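Side-chain contacts in hydrazine synthase alpha subunit (Candidatus Kuenenia stuttgartiensis, PDB 5C2V), which catalyses the second half-reaction of hydrazine synthesis, condensing hydroxylamine with ammonia to yield hydrazine, and carries two c-type hemes: residues V60-N65 with D372-D377; D649-L654 with S686-S691. All blocks are in the same frame, centred on the assembly; numbering follows the deposited sequence.

Contact 1: V60-N65 with D372-D377; sequences VLFDLN and DKVYDD. With CA (calcium ion), chain B.
F62 meets V374 and Y375 with its ring between two adjacent four-stranded sheets, probably neighbouring blades of the N-terminal six-bladed beta-propeller. Its CE1 touches Y375 CD1 at 4.0 Å, and Y375 CB lies over one face of the phenyl ring. The two aromatic planes are inclined at 39° with centroids 5.3 Å apart, neither a parallel stack nor an edge-to-face pair. F62 puts its ring in this place with CG anti to the backbone N (chi1 173°). V374 is shared: its CG1 comes in obliquely to F62 CE2 at 4.2 Å and meets, from L64, the CD2 methyl at 4.0 Å. No hydrogen bond crosses the interface, which is purely apolar.

In the next shell, V374 and Y375 form a classic beta bulge, both facing I360, as the chain leaves its strand. D376 and D377 follow directly and bind a calcium ion through D376 OD2 (2.4 Å) and D377 O (2.3 Å); F358 O, W380 O and D382 OD2 complete the protein ligands. Within 60-65, D63 OD1 accepts a bond from N65 N, from above the carboxylate plane: an Asx turn that shapes the chain around L64.

Strand 58-63 lies between strands 31-37 and 69-71 in a sheet completed by strand 381-387, a pairing of early and late strands consistent with propeller closure, while 372-377 leads out of edge strand 369-373 of the neighbouring sheet.

Contact 2: D649-L654 with S686-S691; sequences DIQPIL and SRAYNS
Q651 reaches S686 by way of an extended first torsion (chi1 -178°) and a bend at chi2 (75°), which bring its amide off helix 646-657 to the start of helix 687-692. S686, at the N-cap position of that second helix, has OG between its own backbone N and carbonyl carbon, facing Q651. This is helix-to-helix packing in the C-terminal cytochrome c domain, with one polar link beside an apolar touch.

S686 OG donates to Q651 OE1 at 2.9 Å, approaching from above the carbonyl plane (35° out of it) rather than along a lone pair. The other end of the amide is held too: Q651 NE2 donates to D655 OD1 one turn further along its own helix, so the two bonds together fix the rotation of this buried group. F646 lines the same interface, touching Q651, L654 and S686.

A688, in the first turn of its helix, turns CB toward helix 646-657, and its methyl lies 3.9 Å from Q651 OE1. L654 continues the interface to the cofactor: its side chain is about 4 Å from that of C658, a covalent attachment point of the bis-histidine-coordinated heme c, and about 5 Å from the heme itself. Between 649-654 and 686-691 the one apolar side-chain pair is L654 CD1 against A688 CB, 3.8 Å apart.

How the contacts relate
Contacts 1 and 2 lie on opposite sides of the chain's centre, their own centres 64 Å apart and their nearest atoms about 49 Å apart, and they follow each other in series along the sequence. Contact 1 belongs to the N-terminal propeller domain and supplies two of the five protein ligands of a calcium ion; the Y375 side chain is about 11 Å from a bound trimethyl glycine. Contact 2 belongs to the C-terminal domain, where the L654 side chain is about 8 Å from that of H662, an axial ligand of the bis-histidine heme. The pentacoordinated heme, with axial ligand Y564, sits in the middle domain and is part of neither contact.

Contact 1: V60-N65 with D372-D377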
loop_
_atom_site.group_PDB
_atom_site.type_symbol
_atom_site.label_atom_id
_atom_site.label_comp_id
_atom_site.label_asym_id
_atom_site.label_seq_id
_atom_site.Cartn_x
_atom_site.Cartn_y
_atom_site.Cartn_z
ATOM N N VAL D 60 37.316 -0.942 -20.895
ATOM C CA VAL D 60 37.937 -1.578 -22.050
ATOM C C VAL D 60 37.221 -1.294 -23.369
ATOM O O VAL D 60 36.017 -1.007 -23.400
ATOM C CB VAL D 60 38.019 -3.105 -21.861
ATOM C CG1 VAL D 60 38.953 -3.452 -20.712
ATOM C CG2 VAL D 60 36.638 -3.682 -21.620
ATOM N N LEU D 61 37.989 -1.381 -24.452
ATOM C CA LEU D 61 37.481 -1.211 -25.808
ATOM C C LEU D 61 37.522 -2.538 -26.560
ATOM O O LEU D 61 38.535 -3.243 -26.542
ATOM C CB LEU D 61 38.294 -0.153 -26.559
ATOM C CG LEU D 61 37.971 0.074 -28.037
ATOM C CD1 LEU D 61 36.522 0.495 -28.217
ATOM C CD2 LEU D 61 38.912 1.112 -28.633
ATOM N N PHE D 62 36.420 -2.868 -27.223
ATOM C CA PHE D 62 36.274 -4.153 -27.893
ATOM C C PHE D 62 35.774 -3.988 -29.326
ATOM O O PHE D 62 34.793 -3.284 -29.575
ATOM C CB PHE D 62 35.325 -5.054 -27.099
ATOM C CG PHE D 62 34.981 -6.342 -27.789
ATOM C CD1 PHE D 62 35.870 -7.404 -27.785
ATOM C CD2 PHE D 62 33.762 -6.497 -28.428
ATOM C CE1 PHE D 62 35.553 -8.593 -28.417
ATOM C CE2 PHE D 62 33.440 -7.683 -29.060
ATOM C CZ PHE D 62 34.336 -8.732 -29.054
ATOM N N ASP D 63 36.455 -4.641 -30.261
ATOM C CA ASP D 63 36.070 -4.604 -31.667
ATOM C C ASP D 63 35.132 -5.764 -31.991
ATOM O O ASP D 63 35.444 -6.920 -31.712
ATOM C CB ASP D 63 37.310 -4.648 -32.563
ATOM C CG ASP D 63 36.977 -4.470 -34.032
ATOM O OD1 ASP D 63 36.681 -5.481 -34.703
ATOM O OD2 ASP D 63 37.016 -3.319 -34.516
ATOM N N LEU D 64 33.987 -5.446 -32.585
ATOM C CA LEU D 64 32.944 -6.438 -32.834
ATOM C C LEU D 64 33.283 -7.375 -33.990
ATOM O O LEU D 64 32.619 -8.391 -34.190
ATOM C CB LEU D 64 31.611 -5.741 -33.111
ATOM C CG LEU D 64 31.170 -4.691 -32.088
ATOM C CD1 LEU D 64 29.812 -4.114 -32.459
ATOM C CD2 LEU D 64 31.144 -5.278 -30.687
ATOM N N ASN D 65 34.319 -7.030 -34.748
ATOM C CA ASN D 65 34.716 -7.818 -35.909
ATOM C C ASN D 65 35.993 -8.615 -35.654
ATOM O O ASN D 65 35.984 -9.845 -35.696
ATOM C CB ASN D 65 34.891 -6.912 -37.129
ATOM C CG ASN D 65 33.588 -6.268 -37.567
ATOM O OD1 ASN D 65 32.799 -6.871 -38.296
ATOM N ND2 ASN D 65 33.354 -5.040 -37.121
ATOM N N ASP D 372 21.624 -12.631 -28.537
ATOM C CA ASP D 372 22.965 -13.137 -28.828
ATOM C C ASP D 372 24.056 -12.472 -27.991
ATOM O O ASP D 372 23.960 -11.297 -27.640
ATOM C CB ASP D 372 23.283 -12.944 -30.312
ATOM C CG ASP D 372 22.159 -13.411 -31.216
ATOM O OD1 ASP D 372 22.149 -14.603 -31.588
ATOM O OD2 ASP D 372 21.285 -12.584 -31.552
ATOM N N LYS D 373 25.097 -13.240 -27.681
ATOM C CA LYS D 373 26.210 -12.757 -26.869
ATOM C C LYS D 373 27.142 -11.831 -27.645
ATOM O O LYS D 373 27.445 -12.074 -28.813
ATOM C CB LYS D 373 27.009 -13.942 -26.316
ATOM C CG LYS D 373 28.170 -13.548 -25.415
ATOM C CD LYS D 373 29.049 -14.744 -25.082
ATOM C CE LYS D 373 29.696 -15.320 -26.332
ATOM N NZ LYS D 373 30.573 -16.482 -26.018
ATOM N N VAL D 374 27.592 -10.767 -26.988
ATOM C CA VAL D 374 28.619 -9.903 -27.557
ATOM C C VAL D 374 29.979 -10.307 -27.000
ATOM O O VAL D 374 30.797 -10.903 -27.701
ATOM C CB VAL D 374 28.352 -8.416 -27.254
ATOM C CG1 VAL D 374 29.440 -7.544 -27.863
ATOM C CG2 VAL D 374 26.980 -8.007 -27.770
ATOM N N TYR D 375 30.216 -9.976 -25.735
ATOM C CA TYR D 375 31.410 -10.432 -25.032
ATOM C C TYR D 375 31.078 -10.805 -23.590
ATOM O O TYR D 375 30.575 -9.976 -22.831
ATOM C CB TYR D 375 32.494 -9.354 -25.071
ATOM C CG TYR D 375 33.800 -9.758 -24.423
ATOM C CD1 TYR D 375 34.713 -10.562 -25.094
ATOM C CD2 TYR D 375 34.126 -9.326 -23.144
ATOM C CE1 TYR D 375 35.909 -10.930 -24.506
ATOM C CE2 TYR D 375 35.320 -9.688 -22.548
ATOM C CZ TYR D 375 36.207 -10.490 -23.234
ATOM O OH TYR D 375 37.397 -10.854 -22.645
ATOM N N ASP D 376 31.358 -12.048 -23.211
ATOM C CA ASP D 376 31.199 -12.455 -21.819
ATOM C C ASP D 376 32.448 -13.165 -21.306
ATOM O O ASP D 376 32.773 -14.270 -21.741
ATOM C CB ASP D 376 29.974 -13.358 -21.655
ATOM C CG ASP D 376 29.693 -13.703 -20.201
ATOM O OD1 ASP D 376 29.005 -14.715 -19.953
ATOM O OD2 ASP D 376 30.162 -12.967 -19.306
ATOM N N ASP D 377 33.132 -12.522 -20.368
ATOM C CA ASP D 377 34.286 -13.112 -19.706
ATOM C C ASP D 377 33.806 -13.728 -18.400
ATOM O O ASP D 377 33.146 -13.058 -17.614
ATOM C CB ASP D 377 35.368 -12.054 -19.455
ATOM C CG ASP D 377 36.709 -12.655 -19.057
ATOM O OD1 ASP D 377 36.741 -13.779 -18.514
ATOM O OD2 ASP D 377 37.742 -11.992 -19.285
HETATM CA CA CA B . 31.229 -11.771 -17.558
#

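Contact 2: D649-L654 with S686-S691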
loop_
_atom_site.group_PDB
_atom_site.type_symbol
_atom_site.label_atom_id
_atom_site.label_comp_id
_atom_site.label_asym_id
_atom_site.label_seq_id
_atom_site.Cartn_x
_atom_site.Cartn_y
_atom_site.Cartn_z
ATOM N N ASP D 649 13.580 24.551 23.775
ATOM C CA ASP D 649 12.323 25.286 23.660
ATOM C C ASP D 649 11.149 24.617 24.381
ATOM O O ASP D 649 10.582 25.187 25.312
ATOM C CB ASP D 649 11.977 25.492 22.182
ATOM C CG ASP D 649 13.039 26.285 21.439
ATOM O OD1 ASP D 649 13.605 27.225 22.036
ATOM O OD2 ASP D 649 13.313 25.967 20.263
ATOM N N ILE D 650 10.783 23.417 23.939
ATOM C CA ILE D 650 9.584 22.735 24.428
ATOM C C ILE D 650 9.697 22.211 25.865
ATOM O O ILE D 650 8.804 22.438 26.693
ATOM C CB ILE D 650 9.219 21.550 23.512
ATOM C CG1 ILE D 650 9.094 22.015 22.059
ATOM C CG2 ILE D 650 7.932 20.887 23.980
ATOM C CD1 ILE D 650 8.109 23.147 21.859
ATOM N N GLN D 651 10.786 21.503 26.151
ATOM C CA GLN D 651 10.973 20.863 27.454
ATOM C C GLN D 651 10.843 21.811 28.656
ATOM O O GLN D 651 10.218 21.441 29.646
ATOM C CB GLN D 651 12.331 20.152 27.509
ATOM C CG GLN D 651 12.592 19.423 28.822
ATOM C CD GLN D 651 11.814 18.126 28.939
ATOM O OE1 GLN D 651 11.900 17.256 28.072
ATOM N NE2 GLN D 651 11.046 17.991 30.015
ATOM N N PRO D 652 11.432 23.024 28.590
ATOM C CA PRO D 652 11.218 23.923 29.733
ATOM C C PRO D 652 9.750 24.304 29.925
ATOM O O PRO D 652 9.295 24.440 31.063
ATOM C CB PRO D 652 12.055 25.154 29.372
ATOM C CG PRO D 652 13.104 24.636 28.458
ATOM C CD PRO D 652 12.422 23.579 27.648
ATOM N N ILE D 653 9.024 24.469 28.822
ATOM C CA ILE D 653 7.593 24.742 28.883
ATOM C C ILE D 653 6.875 23.585 29.565
ATOM O O ILE D 653 5.994 23.793 30.404
ATOM C CB ILE D 653 6.987 24.962 27.482
ATOM C CG1 ILE D 653 7.731 26.073 26.741
ATOM C CG2 ILE D 653 5.505 25.290 27.585
ATOM C CD1 ILE D 653 7.220 26.313 25.336
ATOM N N LEU D 654 7.263 22.365 29.205
ATOM C CA LEU D 654 6.677 21.173 29.812
ATOM C C LEU D 654 6.975 21.091 31.308
ATOM O O LEU D 654 6.117 20.715 32.102
ATOM C CB LEU D 654 7.178 19.910 29.109
ATOM C CG LEU D 654 6.759 19.750 27.648
ATOM C CD1 LEU D 654 7.252 18.424 27.091
ATOM C CD2 LEU D 654 5.248 19.868 27.510
ATOM N N SER D 686 14.572 12.369 26.673
ATOM C CA SER D 686 14.053 12.436 28.032
ATOM C C SER D 686 12.744 11.664 28.167
ATOM O O SER D 686 12.294 11.009 27.225
ATOM C CB SER D 686 13.851 13.892 28.458
ATOM O OG SER D 686 12.927 14.552 27.610
ATOM N N ARG D 687 12.139 11.750 29.346
ATOM C CA ARG D 687 10.888 11.054 29.625
ATOM C C ARG D 687 9.725 11.643 28.832
ATOM O O ARG D 687 8.910 10.908 28.269
ATOM C CB ARG D 687 10.579 11.099 31.123
ATOM C CG ARG D 687 9.224 10.519 31.497
ATOM C CD ARG D 687 9.105 9.072 31.053
ATOM N NE ARG D 687 10.072 8.213 31.727
ATOM C CZ ARG D 687 10.333 6.960 31.368
ATOM N NH1 ARG D 687 9.700 6.420 30.335
ATOM N NH2 ARG D 687 11.228 6.248 32.039
ATOM N N ALA D 688 9.652 12.970 28.793
ATOM C CA ALA D 688 8.563 13.661 28.111
ATOM C C ALA D 688 8.559 13.370 26.613
ATOM O O ALA D 688 7.502 13.151 26.019
ATOM C CB ALA D 688 8.654 15.159 28.360
ATOM N N TYR D 689 9.744 13.363 26.009
ATOM C CA TYR D 689 9.864 13.095 24.581
ATOM C C TYR D 689 9.462 11.660 24.262
ATOM O O TYR D 689 8.738 11.411 23.298
ATOM C CB TYR D 689 11.291 13.361 24.094
ATOM C CG TYR D 689 11.440 13.288 22.590
ATOM C CD1 TYR D 689 11.803 12.103 21.961
ATOM C CD2 TYR D 689 11.212 14.406 21.797
ATOM C CE1 TYR D 689 11.938 12.034 20.587
ATOM C CE2 TYR D 689 11.345 14.346 20.423
ATOM C CZ TYR D 689 11.707 13.159 19.823
ATOM O OH TYR D 689 11.839 13.098 18.454
ATOM N N ASN D 690 9.940 10.721 25.072
ATOM C CA ASN D 690 9.586 9.315 24.906
ATOM C C ASN D 690 8.087 9.094 25.057
ATOM O O ASN D 690 7.492 8.288 24.339
ATOM C CB ASN D 690 10.344 8.445 25.911
ATOM C CG ASN D 690 11.783 8.203 25.504
ATOM O OD1 ASN D 690 12.066 7.360 24.651
ATOM N ND2 ASN D 690 12.705 8.936 26.117
ATOM N N SER D 691 7.480 9.818 25.990
ATOM C CA SER D 691 6.044 9.722 26.220
ATOM C C SER D 691 5.252 10.257 25.030
ATOM O O SER D 691 4.370 9.579 24.506
ATOM C CB SER D 691 5.651 10.482 27.489
ATOM O OG SER D 691 6.269 9.922 28.635
#